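Protein-glutamate methylesterase/protein-glutamine glutaminase (Thermotoga maritima, PDB 3SFT) probably removes methyl groups from methylglutamate residues of chemoreceptors and deamidates specific glutamines in bacterial chemotaxis, represented here by its catalytic domain. Local coordinates at residues D83-L88 with V112-D117; T127-L132 with G151-E156; D138-A143 with P167-E172; G142-K147 with E173-Y178. All blocks are in the same frame, centred on the assembly; numbering follows the deposited sequence.

Contact 1. Residues D83-L88 with V112-D117; sequences DFHLGL and VDFTLD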
loop_
_atom_site.group_PDB
_atom_site.type_symbol
_atom_site.label_atom_id
_atom_site.label_comp_id
_atom_site.label_asym_id
_atom_site.label_seq_id
_atom_site.Cartn_x
_atom_site.Cartn_y
_atom_site.Cartn_z
ATOM N N ASP A 83 14.544 6.643 -1.764
ATOM C CA ASP A 83 15.801 6.049 -2.226
ATOM C C ASP A 83 15.886 4.521 -2.250
ATOM O O ASP A 83 16.821 3.965 -2.830
ATOM C CB ASP A 83 16.987 6.611 -1.428
ATOM C CG ASP A 83 17.156 8.111 -1.603
ATOM O OD1 ASP A 83 17.164 8.574 -2.767
ATOM O OD2 ASP A 83 17.290 8.818 -0.577
ATOM N N PHE A 84 14.922 3.843 -1.631
ATOM C CA PHE A 84 14.932 2.378 -1.585
ATOM C C PHE A 84 13.577 1.763 -1.922
ATOM O O PHE A 84 12.535 2.398 -1.760
ATOM C CB PHE A 84 15.284 1.873 -0.174
ATOM C CG PHE A 84 16.618 2.333 0.348
ATOM C CD1 PHE A 84 17.773 1.609 0.079
ATOM C CD2 PHE A 84 16.705 3.446 1.181
ATOM C CE1 PHE A 84 19.001 1.985 0.641
ATOM C CE2 PHE A 84 17.924 3.830 1.744
ATOM C CZ PHE A 84 19.072 3.100 1.475
ATOM N N HIS A 85 13.608 0.526 -2.408
ATOM C CA HIS A 85 12.389 -0.231 -2.681
ATOM C C HIS A 85 12.156 -0.898 -1.330
ATOM O O HIS A 85 13.112 -1.338 -0.683
ATOM C CB HIS A 85 12.622 -1.313 -3.736
ATOM C CG HIS A 85 12.623 -0.800 -5.141
ATOM N ND1 HIS A 85 11.608 -0.023 -5.649
ATOM C CD2 HIS A 85 13.511 -0.968 -6.150
ATOM C CE1 HIS A 85 11.869 0.270 -6.911
ATOM N NE2 HIS A 85 13.017 -0.291 -7.239
ATOM N N LEU A 86 10.912 -0.904 -0.868
ATOM C CA LEU A 86 10.590 -1.507 0.419
ATOM C C LEU A 86 10.206 -2.978 0.281
ATOM O O LEU A 86 9.139 -3.310 -0.241
ATOM C CB LEU A 86 9.462 -0.728 1.093
ATOM C CG LEU A 86 9.049 -1.207 2.484
ATOM C CD1 LEU A 86 10.220 -1.068 3.449
ATOM C CD2 LEU A 86 7.855 -0.394 2.968
ATOM N N GLY A 87 11.081 -3.859 0.755
ATOM C CA GLY A 87 10.800 -5.277 0.682
ATOM C C GLY A 87 10.246 -5.820 1.980
ATOM O O GLY A 87 10.209 -5.121 2.992
ATOM N N LEU A 88 9.739 -7.047 1.917
ATOM C CA LEU A 88 9.207 -7.756 3.075
ATOM C C LEU A 88 9.786 -9.161 3.030
ATOM O O LEU A 88 9.947 -9.735 1.953
ATOM C CB LEU A 88 7.676 -7.832 3.050
ATOM C CG LEU A 88 6.904 -6.579 3.463
ATOM C CD1 LEU A 88 6.653 -5.694 2.255
ATOM C CD2 LEU A 88 5.585 -6.984 4.090
ATOM N N VAL A 112 5.519 0.566 -5.819
ATOM C CA VAL A 112 4.617 -0.333 -5.104
ATOM C C VAL A 112 4.658 -1.761 -5.678
ATOM O O VAL A 112 4.388 -2.717 -4.959
ATOM C CB VAL A 112 3.161 0.219 -5.021
ATOM C CG1 VAL A 112 2.407 -0.013 -6.318
ATOM C CG2 VAL A 112 2.426 -0.415 -3.836
ATOM N N ASP A 113 5.047 -1.908 -6.948
ATOM C CA ASP A 113 5.152 -3.238 -7.572
ATOM C C ASP A 113 6.126 -4.139 -6.802
ATOM O O ASP A 113 5.864 -5.325 -6.609
ATOM C CB ASP A 113 5.615 -3.139 -9.034
ATOM C CG ASP A 113 4.483 -2.808 -9.998
ATOM O OD1 ASP A 113 3.297 -2.912 -9.611
ATOM O OD2 ASP A 113 4.786 -2.451 -11.154
ATOM N N PHE A 114 7.244 -3.566 -6.363
ATOM C CA PHE A 114 8.244 -4.323 -5.608
ATOM C C PHE A 114 7.683 -4.805 -4.267
ATOM O O PHE A 114 7.843 -5.977 -3.906
ATOM C CB PHE A 114 9.498 -3.472 -5.373
ATOM C CG PHE A 114 10.647 -4.236 -4.761
ATOM C CD1 PHE A 114 11.671 -4.734 -5.563
ATOM C CD2 PHE A 114 10.707 -4.457 -3.386
ATOM C CE1 PHE A 114 12.738 -5.439 -5.003
ATOM C CE2 PHE A 114 11.767 -5.158 -2.819
ATOM C CZ PHE A 114 12.784 -5.650 -3.628
ATOM N N THR A 115 7.040 -3.904 -3.525
ATOM C CA THR A 115 6.463 -4.255 -2.226
ATOM C C THR A 115 5.362 -5.317 -2.350
ATOM O O THR A 115 5.290 -6.248 -1.539
ATOM C CB THR A 115 5.916 -3.007 -1.499
ATOM O OG1 THR A 115 6.988 -2.081 -1.281
ATOM C CG2 THR A 115 5.312 -3.379 -0.148
ATOM N N LEU A 116 4.509 -5.170 -3.361
ATOM C CA LEU A 116 3.421 -6.113 -3.594
ATOM C C LEU A 116 3.941 -7.482 -4.003
ATOM O O LEU A 116 3.379 -8.503 -3.619
ATOM C CB LEU A 116 2.459 -5.567 -4.647
ATOM C CG LEU A 116 1.515 -4.470 -4.146
ATOM C CD1 LEU A 116 0.923 -3.686 -5.301
ATOM C CD2 LEU A 116 0.421 -5.105 -3.325
ATOM N N ASP A 117 5.018 -7.499 -4.784
ATOM C CA ASP A 117 5.630 -8.748 -5.219
ATOM C C ASP A 117 6.042 -9.533 -3.975
ATOM O O ASP A 117 5.717 -10.715 -3.834
ATOM C CB ASP A 117 6.862 -8.457 -6.089
ATOM C CG ASP A 117 7.633 -9.717 -6.467
ATOM O OD1 ASP A 117 6.998 -10.748 -6.780
ATOM O OD2 ASP A 117 8.885 -9.673 -6.460
HETATM O O HOH W 1 8.679 -0.543 -2.912
#

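Contact 2. Residues T127-L132 with G151-E156; sequences TIAVIL and GTVIAE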
loop_
_atom_site.group_PDB
_atom_site.type_symbol
_atom_site.label_atom_id
_atom_site.label_comp_id
_atom_site.label_asym_id
_atom_site.label_seq_id
_atom_site.Cartn_x
_atom_site.Cartn_y
_atom_site.Cartn_z
ATOM N N THR A 127 -3.390 -11.460 1.060
ATOM C CA THR A 127 -2.861 -10.166 0.635
ATOM C C THR A 127 -3.981 -9.289 0.088
ATOM O O THR A 127 -4.824 -9.747 -0.682
ATOM C CB THR A 127 -1.797 -10.316 -0.482
ATOM O OG1 THR A 127 -0.823 -11.286 -0.090
ATOM C CG2 THR A 127 -1.092 -8.979 -0.747
ATOM N N ILE A 128 -3.996 -8.033 0.513
ATOM C CA ILE A 128 -4.982 -7.071 0.045
ATOM C C ILE A 128 -4.214 -5.893 -0.553
ATOM O O ILE A 128 -3.385 -5.289 0.128
ATOM C CB ILE A 128 -5.878 -6.554 1.197
ATOM C CG1 ILE A 128 -6.728 -7.692 1.773
ATOM C CG2 ILE A 128 -6.793 -5.440 0.691
ATOM C CD1 ILE A 128 -7.607 -7.267 2.964
ATOM N N ALA A 129 -4.448 -5.610 -1.834
ATOM C CA ALA A 129 -3.781 -4.499 -2.515
ATOM C C ALA A 129 -4.769 -3.367 -2.764
ATOM O O ALA A 129 -5.923 -3.608 -3.118
ATOM C CB ALA A 129 -3.178 -4.962 -3.843
ATOM N N VAL A 130 -4.310 -2.136 -2.562
ATOM C CA VAL A 130 -5.137 -0.954 -2.774
ATOM C C VAL A 130 -4.357 0.006 -3.664
ATOM O O VAL A 130 -3.321 0.528 -3.265
ATOM C CB VAL A 130 -5.481 -0.240 -1.435
ATOM C CG1 VAL A 130 -6.433 0.920 -1.694
ATOM C CG2 VAL A 130 -6.113 -1.216 -0.455
ATOM N N ILE A 131 -4.846 0.222 -4.879
ATOM C CA ILE A 131 -4.170 1.112 -5.810
ATOM C C ILE A 131 -4.957 2.402 -5.932
ATOM O O ILE A 131 -6.067 2.431 -6.466
ATOM C CB ILE A 131 -3.988 0.441 -7.187
ATOM C CG1 ILE A 131 -3.276 -0.904 -7.010
ATOM C CG2 ILE A 131 -3.206 1.346 -8.128
ATOM C CD1 ILE A 131 -1.941 -0.806 -6.293
ATOM N N LEU A 132 -4.362 3.470 -5.421
ATOM C CA LEU A 132 -4.979 4.786 -5.416
ATOM C C LEU A 132 -4.558 5.676 -6.575
ATOM O O LEU A 132 -3.733 5.296 -7.411
ATOM C CB LEU A 132 -4.646 5.497 -4.098
ATOM C CG LEU A 132 -4.959 4.722 -2.815
ATOM C CD1 LEU A 132 -4.613 5.581 -1.597
ATOM C CD2 LEU A 132 -6.431 4.333 -2.798
ATOM N N GLY A 151 -5.065 -13.315 -3.754
ATOM C CA GLY A 151 -5.328 -12.150 -2.926
ATOM C C GLY A 151 -6.484 -11.314 -3.456
ATOM O O GLY A 151 -7.132 -11.683 -4.443
ATOM N N THR A 152 -6.706 -10.163 -2.830
ATOM C CA THR A 152 -7.793 -9.262 -3.192
ATOM C C THR A 152 -7.258 -7.884 -3.595
ATOM O O THR A 152 -6.337 -7.357 -2.970
ATOM C CB THR A 152 -8.775 -9.116 -2.001
ATOM O OG1 THR A 152 -9.370 -10.392 -1.714
ATOM C CG2 THR A 152 -9.871 -8.104 -2.315
ATOM N N VAL A 153 -7.870 -7.287 -4.610
ATOM C CA VAL A 153 -7.432 -5.985 -5.102
ATOM C C VAL A 153 -8.527 -4.919 -5.131
ATOM O O VAL A 153 -9.648 -5.162 -5.581
ATOM C CB VAL A 153 -6.818 -6.117 -6.515
ATOM C CG1 VAL A 153 -6.455 -4.749 -7.076
ATOM C CG2 VAL A 153 -5.603 -7.027 -6.474
ATOM N N ILE A 154 -8.183 -3.734 -4.640
ATOM C CA ILE A 154 -9.098 -2.605 -4.619
ATOM C C ILE A 154 -8.483 -1.446 -5.401
ATOM O O ILE A 154 -7.333 -1.073 -5.175
ATOM C CB ILE A 154 -9.380 -2.129 -3.177
ATOM C CG1 ILE A 154 -10.073 -3.232 -2.378
ATOM C CG2 ILE A 154 -10.249 -0.887 -3.198
ATOM C CD1 ILE A 154 -10.156 -2.944 -0.880
ATOM N N ALA A 155 -9.239 -0.911 -6.351
ATOM C CA ALA A 155 -8.781 0.220 -7.151
ATOM C C ALA A 155 -9.636 1.426 -6.796
ATOM O O ALA A 155 -10.844 1.293 -6.595
ATOM C CB ALA A 155 -8.903 -0.087 -8.628
ATOM N N GLU A 156 -9.006 2.591 -6.690
ATOM C CA GLU A 156 -9.732 3.806 -6.359
ATOM C C GLU A 156 -10.563 4.290 -7.546
ATOM O O GLU A 156 -10.078 4.356 -8.680
ATOM C CB GLU A 156 -8.779 4.911 -5.889
ATOM C CG GLU A 156 -9.509 6.189 -5.424
ATOM C CD GLU A 156 -8.577 7.272 -4.884
ATOM O OE1 GLU A 156 -7.347 7.090 -4.909
ATOM O OE2 GLU A 156 -9.079 8.322 -4.430
HETATM O O HOH W 2 -6.842 -11.042 0.585
#

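Contact 3. Residues D138-A143 with P167-E172; sequences DGTKGA and PKSVIE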
loop_
_atom_site.group_PDB
_atom_site.type_symbol
_atom_site.label_atom_id
_atom_site.label_comp_id
_atom_site.label_asym_id
_atom_site.label_seq_id
_atom_site.Cartn_x
_atom_site.Cartn_y
_atom_site.Cartn_z
ATOM N N ASP A 138 2.276 1.941 -12.051
ATOM C CA ASP A 138 2.801 1.274 -10.861
ATOM C C ASP A 138 1.601 0.716 -10.096
ATOM O O ASP A 138 0.601 1.408 -9.909
ATOM C CB ASP A 138 3.598 2.256 -9.990
ATOM C CG ASP A 138 4.341 1.571 -8.837
ATOM O OD1 ASP A 138 4.703 0.378 -8.934
ATOM O OD2 ASP A 138 4.580 2.246 -7.821
ATOM N N GLY A 139 1.680 -0.555 -9.719
ATOM C CA GLY A 139 0.582 -1.189 -9.011
ATOM C C GLY A 139 -0.111 -2.237 -9.867
ATOM O O GLY A 139 -0.765 -3.146 -9.344
ATOM N N THR A 140 0.037 -2.120 -11.186
ATOM C CA THR A 140 -0.579 -3.061 -12.117
ATOM C C THR A 140 0.072 -4.443 -12.061
ATOM O O THR A 140 -0.614 -5.449 -11.843
ATOM C CB THR A 140 -0.557 -2.514 -13.554
ATOM O OG1 THR A 140 -1.379 -1.342 -13.621
ATOM C CG2 THR A 140 -1.084 -3.544 -14.529
ATOM N N LYS A 141 1.389 -4.498 -12.252
ATOM C CA LYS A 141 2.094 -5.775 -12.190
ATOM C C LYS A 141 1.983 -6.339 -10.778
ATOM O O LYS A 141 1.827 -7.545 -10.596
ATOM C CB LYS A 141 3.557 -5.620 -12.616
ATOM C CG LYS A 141 3.703 -5.217 -14.080
ATOM C CD LYS A 141 5.158 -5.010 -14.490
ATOM C CE LYS A 141 5.937 -6.319 -14.499
ATOM N NZ LYS A 141 7.337 -6.125 -14.977
ATOM N N GLY A 142 2.019 -5.456 -9.783
ATOM C CA GLY A 142 1.880 -5.891 -8.406
ATOM C C GLY A 142 0.494 -6.487 -8.179
ATOM O O GLY A 142 0.346 -7.458 -7.438
ATOM N N ALA A 143 -0.520 -5.920 -8.836
ATOM C CA ALA A 143 -1.890 -6.412 -8.705
ATOM C C ALA A 143 -1.982 -7.793 -9.347
ATOM O O ALA A 143 -2.709 -8.666 -8.871
ATOM C CB ALA A 143 -2.879 -5.447 -9.354
ATOM N N PRO A 167 -5.122 3.533 -10.920
ATOM C CA PRO A 167 -6.279 2.657 -10.699
ATOM C C PRO A 167 -6.848 2.148 -12.027
ATOM O O PRO A 167 -7.211 0.972 -12.154
ATOM C CB PRO A 167 -7.279 3.580 -10.002
ATOM C CG PRO A 167 -6.405 4.584 -9.305
ATOM C CD PRO A 167 -5.370 4.875 -10.357
ATOM N N LYS A 168 -6.924 3.039 -13.015
ATOM C CA LYS A 168 -7.449 2.670 -14.324
ATOM C C LYS A 168 -6.649 1.543 -14.963
ATOM O O LYS A 168 -7.223 0.624 -15.545
ATOM C CB LYS A 168 -7.487 3.877 -15.269
ATOM C CG LYS A 168 -8.124 3.552 -16.606
ATOM C CD LYS A 168 -8.524 4.791 -17.395
ATOM C CE LYS A 168 -7.439 5.241 -18.352
ATOM N NZ LYS A 168 -7.973 6.268 -19.299
ATOM N N SER A 169 -5.325 1.624 -14.865
ATOM C CA SER A 169 -4.456 0.602 -15.438
ATOM C C SER A 169 -4.726 -0.756 -14.788
ATOM O O SER A 169 -4.722 -1.785 -15.463
ATOM C CB SER A 169 -2.990 0.994 -15.272
ATOM O OG SER A 169 -2.144 -0.042 -15.727
ATOM N N VAL A 170 -4.962 -0.746 -13.475
ATOM C CA VAL A 170 -5.271 -1.967 -12.732
ATOM C C VAL A 170 -6.616 -2.526 -13.207
ATOM O O VAL A 170 -6.738 -3.721 -13.478
ATOM C CB VAL A 170 -5.340 -1.699 -11.196
ATOM C CG1 VAL A 170 -5.991 -2.868 -10.467
ATOM C CG2 VAL A 170 -3.951 -1.455 -10.645
ATOM N N ILE A 171 -7.608 -1.648 -13.329
ATOM C CA ILE A 171 -8.953 -2.036 -13.766
ATOM C C ILE A 171 -8.979 -2.591 -15.194
ATOM O O ILE A 171 -9.646 -3.597 -15.460
ATOM C CB ILE A 171 -9.946 -0.843 -13.666
ATOM C CG1 ILE A 171 -10.071 -0.383 -12.212
ATOM C CG2 ILE A 171 -11.325 -1.231 -14.227
ATOM C CD1 ILE A 171 -10.687 0.993 -12.063
ATOM N N GLU A 172 -8.245 -1.948 -16.102
ATOM C CA GLU A 172 -8.204 -2.387 -17.493
ATOM C C GLU A 172 -7.628 -3.787 -17.708
ATOM O O GLU A 172 -7.911 -4.423 -18.724
ATOM C CB GLU A 172 -7.480 -1.358 -18.362
ATOM C CG GLU A 172 -8.297 -0.091 -18.566
ATOM C CD GLU A 172 -7.606 0.950 -19.431
ATOM O OE1 GLU A 172 -6.386 0.818 -19.686
ATOM O OE2 GLU A 172 -8.290 1.910 -19.853
#

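Contact 4. Residues G142-K147 with E173-Y178; sequences GAFKVK and EGYADY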
loop_
_atom_site.group_PDB
_atom_site.type_symbol
_atom_site.label_atom_id
_atom_site.label_comp_id
_atom_site.label_asym_id
_atom_site.label_seq_id
_atom_site.Cartn_x
_atom_site.Cartn_y
_atom_site.Cartn_z
ATOM N N GLY A 142 2.019 -5.456 -9.783
ATOM C CA GLY A 142 1.880 -5.891 -8.406
ATOM C C GLY A 142 0.494 -6.487 -8.179
ATOM O O GLY A 142 0.346 -7.458 -7.438
ATOM N N ALA A 143 -0.520 -5.920 -8.836
ATOM C CA ALA A 143 -1.890 -6.412 -8.705
ATOM C C ALA A 143 -1.982 -7.793 -9.347
ATOM O O ALA A 143 -2.709 -8.666 -8.871
ATOM C CB ALA A 143 -2.879 -5.447 -9.354
ATOM N N PHE A 144 -1.225 -7.983 -10.424
ATOM C CA PHE A 144 -1.182 -9.266 -11.116
ATOM C C PHE A 144 -0.717 -10.344 -10.136
ATOM O O PHE A 144 -1.355 -11.391 -10.003
ATOM C CB PHE A 144 -0.223 -9.199 -12.313
ATOM C CG PHE A 144 0.303 -10.543 -12.735
ATOM C CD1 PHE A 144 -0.526 -11.464 -13.365
ATOM C CD2 PHE A 144 1.608 -10.915 -12.434
ATOM C CE1 PHE A 144 -0.062 -12.740 -13.685
ATOM C CE2 PHE A 144 2.081 -12.191 -12.751
ATOM C CZ PHE A 144 1.241 -13.103 -13.375
ATOM N N LYS A 145 0.395 -10.077 -9.455
ATOM C CA LYS A 145 0.954 -11.011 -8.479
ATOM C C LYS A 145 -0.036 -11.336 -7.364
ATOM O O LYS A 145 -0.201 -12.496 -6.993
ATOM C CB LYS A 145 2.248 -10.452 -7.871
ATOM C CG LYS A 145 3.533 -11.035 -8.465
ATOM C CD LYS A 145 3.838 -10.497 -9.866
ATOM C CE LYS A 145 4.232 -9.020 -9.856
ATOM N NZ LYS A 145 5.656 -8.766 -9.468
ATOM N N VAL A 146 -0.695 -10.302 -6.846
ATOM C CA VAL A 146 -1.679 -10.457 -5.783
ATOM C C VAL A 146 -2.779 -11.407 -6.227
ATOM O O VAL A 146 -3.114 -12.349 -5.508
ATOM C CB VAL A 146 -2.281 -9.089 -5.360
ATOM C CG1 VAL A 146 -3.453 -9.287 -4.402
ATOM C CG2 VAL A 146 -1.211 -8.236 -4.688
ATOM N N LYS A 147 -3.320 -11.181 -7.421
ATOM C CA LYS A 147 -4.375 -12.042 -7.935
ATOM C C LYS A 147 -3.864 -13.454 -8.211
ATOM O O LYS A 147 -4.566 -14.428 -7.955
ATOM C CB LYS A 147 -5.018 -11.446 -9.195
ATOM C CG LYS A 147 -5.767 -10.131 -8.971
ATOM C CD LYS A 147 -6.748 -10.199 -7.793
ATOM C CE LYS A 147 -7.723 -11.357 -7.935
ATOM N NZ LYS A 147 -8.674 -11.379 -6.791
ATOM N N GLU A 173 -6.811 -4.261 -16.770
ATOM C CA GLU A 173 -6.247 -5.601 -16.874
ATOM C C GLU A 173 -7.220 -6.623 -16.295
ATOM O O GLU A 173 -7.052 -7.829 -16.480
ATOM C CB GLU A 173 -4.916 -5.698 -16.129
ATOM C CG GLU A 173 -3.780 -4.914 -16.751
ATOM C CD GLU A 173 -3.527 -5.285 -18.199
ATOM O OE1 GLU A 173 -3.361 -6.489 -18.498
ATOM O OE2 GLU A 173 -3.494 -4.366 -19.041
ATOM N N GLY A 174 -8.237 -6.124 -15.593
ATOM C CA GLY A 174 -9.230 -6.982 -14.976
ATOM C C GLY A 174 -8.801 -7.463 -13.597
ATOM O O GLY A 174 -9.377 -8.413 -13.065
ATOM N N TYR A 175 -7.827 -6.776 -12.998
ATOM C CA TYR A 175 -7.312 -7.158 -11.681
ATOM C C TYR A 175 -8.067 -6.608 -10.478
ATOM O O TYR A 175 -7.831 -7.049 -9.349
ATOM C CB TYR A 175 -5.834 -6.781 -11.547
ATOM C CG TYR A 175 -4.920 -7.456 -12.545
ATOM C CD1 TYR A 175 -5.198 -8.741 -13.024
ATOM C CD2 TYR A 175 -3.778 -6.810 -13.013
ATOM C CE1 TYR A 175 -4.360 -9.362 -13.942
ATOM C CE2 TYR A 175 -2.934 -7.422 -13.933
ATOM C CZ TYR A 175 -3.232 -8.698 -14.392
ATOM O OH TYR A 175 -2.393 -9.307 -15.289
ATOM N N ALA A 176 -8.965 -5.653 -10.707
ATOM C CA ALA A 176 -9.716 -5.058 -9.608
ATOM C C ALA A 176 -10.950 -5.851 -9.185
ATOM O O ALA A 176 -11.795 -6.190 -10.007
ATOM C CB ALA A 176 -10.108 -3.615 -9.948
ATOM N N ASP A 177 -11.027 -6.171 -7.899
ATOM C CA ASP A 177 -12.178 -6.885 -7.359
ATOM C C ASP A 177 -13.196 -5.840 -6.921
ATOM O O ASP A 177 -14.393 -6.100 -6.906
ATOM C CB ASP A 177 -11.780 -7.750 -6.157
ATOM C CG ASP A 177 -10.816 -8.854 -6.528
ATOM O OD1 ASP A 177 -11.167 -9.698 -7.377
ATOM O OD2 ASP A 177 -9.702 -8.876 -5.971
ATOM N N TYR A 178 -12.695 -4.658 -6.565
ATOM C CA TYR A 178 -13.527 -3.542 -6.128
ATOM C C TYR A 178 -12.999 -2.226 -6.695
ATOM O O TYR A 178 -11.788 -2.020 -6.803
ATOM C CB TYR A 178 -13.532 -3.432 -4.596
ATOM C CG TYR A 178 -14.007 -4.668 -3.877
ATOM C CD1 TYR A 178 -15.371 -4.937 -3.729
ATOM C CD2 TYR A 178 -13.095 -5.581 -3.349
ATOM C CE1 TYR A 178 -15.812 -6.086 -3.075
ATOM C CE2 TYR A 178 -13.526 -6.732 -2.696
ATOM C CZ TYR A 178 -14.883 -6.978 -2.564
ATOM O OH TYR A 178 -15.303 -8.128 -1.935
#

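Contact 1. Residues D83-L88 with V112-D117
Strand residues H85 to L88 run nearly parallel to the helical turn bearing F114 and T115, the two short axes lying 6.9 Å apart at an angle of 5°. CG of F114 is anti to the backbone N (chi1 -172°), and H85 lays CB over one face of its ring, 3.8 Å from the centroid. The imidazole is tilted only 10° from the phenyl plane but is displaced so far that there is little stacking. At the rim of the phenyl ring, G87 CA comes within 3.6 Å of F114 CE2, too close to leave comfortable room for a side chain on the glycine. Strand 85-91 pairs with 94-100 in an antiparallel hairpin, and helix 112-123 leads from this excursion back into the parallel sheet; T115 also packs on V38, V40 and V11 of that sheet. The T115 hydroxyl donates to L86 O at 2.7 Å, in the carbonyl plane and on a lone pair. A water bridges the same residues, accepting from L86 N at 3.0 Å and donating to T115 OG1 at 2.8 Å. The methyl of T115, CG2, meets L88 CD1 at 3.6 Å. An alanine in place of F114 would probably leave a gap beside H85 CB and G87 CA and deprive K118 of its cation-pi partner. At the polar end of H85, ND1 accepts from A111 N and NE2 donates to D103 O.

Contact 2. Residues T127-L132 with G151-E156
A129 and V153 stand side by side on one face of the sheet, with A129 CB 4.1 Å from V153 CG2, while V130 and I154 are paired on the other, V130 CG2 lying 4.3 Å from I154 CB. The faces alternate along the two parallel strands: I131 and A155 share the side of A129 and V153, and I128 and T152 that of V130 and I154. There I154 turns its CD1 back to within 4.5 Å of I128 CG2, a loose diagonal contact. Five backbone hydrogen bonds set this register, from T152 N to T127 O at one end to E156 N to I131 O at 3.0 Å at the other. G151 suits its place beside T127 O, since a side-chain carbon here would clash with that oxygen; a water donates to the same oxygen. At the far end the extended chain of E156, with CG anti to the backbone N (chi1 -176°), brings OE1 to 3.2 Å from L132 CB. That oxygen is bonded to T133 N, and OE2 to the hydroxyls of S21 and T160, so the buried carboxylate is held at both oxygens. V146 of helix 140-148 covers A129 and V153, and V170 of helix 166-172 covers I131 and V153. The two strands are the ends of a beta-alpha-beta crossover through helix 140-148, in the modified doubly-wound fold of this domain, and L132, just past the C-terminal end of strand 127-131, comes within about 8 Å, side chain to side chain, of the predicted active-site S15.

Contact 3. Residues D138-A143 with P167-E172
T140 and S169 join their helices through a single side-chain hydrogen bond, in which S169 OG donates to T140 OG1 at 2.6 Å. With its OG anti to the backbone N (chi1 175°), S169 extends toward the other helix. The T140 hydroxyl, beside its own backbone N, receives this bond and makes a weak further one to K137 O. Here the backbones come close, with the CA atoms of T140 and V170 4.9 Å apart. The remaining touches are van der Waals contacts made by the two branches of V170. CG2 rests 3.8 Å from G139 O and 3.9 Å from T140 OG1, while CG1 reaches a looser 4.2 Å from A143 CB. V170 also leans on V153 of strand 152-156, so that it touches both helix 140-148 and the sheet. Backbone interactions shape the start of helix 140-148. G139 is its N-cap residue, with a positive phi of 111° at which a side chain would jam against the preceding carbonyl oxygen, and its own oxygen accepts from A143 N at 2.8 Å. Without a side chain G139 offers no side-chain cap; D113 OD1 accepts from both G139 N and G142 N. Just before this turn, D138, whose CB points away from helix 166-172, bonds H42 NE2 through OD2, consistent with its predicted place in a catalytic triad with S15 and H42. One short hydroxyl bond and a few aliphatic touches thus join the helices without a charge pair, leaving the D138 carboxylate to be engaged by H42, V112 N and D113 N.

Contact 4. Residues G142-K147 with E173-Y178
Y175 packs against the helix at A143 and F144, the tight part of the contact. Its CB lies 3.9 Å from A143 CB, and F144 CA sits over one ring face, toward its rim, 3.9 Å from the centroid and 16° off the ring normal. E173 CB lies over the opposite face, also toward the rim, so the ring sits between its own loop and the helix. F144 CB adds a touch at 3.6 Å from Y175 CE2. G174, with positive phi, forms a Schellman motif after the preceding helix, and Y175 follows it. Further out the packing thins: the exposed F144 ring leads away from the loop, and its CD1 comes nearest to Y175 OH, at 3.4 Å. K147, partly exposed, bends at chi2 and chi3 past Y175 O, with CD 3.7 Å from that oxygen, to meet D177 tip to tip. Its NZ forms a salt bridge with the syn lone pair of D177 OD2 at 2.8 Å and a weak bond to D177 OD1 at 3.1 Å. A methionine in place of K147 would probably leave D177 without its charged mate and G151 O without the donor that NZ supplies. D177 OD2 also accepts from V153 N, and this pair of donors on one oxygen is likely to keep the carboxylate ionised. D177 thus links K147, near the end of helix 140-148, to strand 152-156.

Overall arrangement
Contacts 2, 3 and 4 form one cluster, centres 7 to 9 Å apart, around helix 140-148: contact 3 joins its first turn to helix 166-172, contact 4 its later turns to the following loop, and contact 2 pairs the strands that flank this helix in the chain. Contact 1 lies about 15 Å from contacts 2 and 3 and 17 Å from contact 4, between centres, yet its helix 112-123 touches all three. V112 N meets D138 OD2 at 2.8 Å, and L116 CD2 packs 3.6 Å from A129 CB. Thus D138, predicted active with S15 and H42, sits where contacts 1 and 3 meet. Contact 4 is more remote, the A143 side chain lying about 10 Å from that of D138.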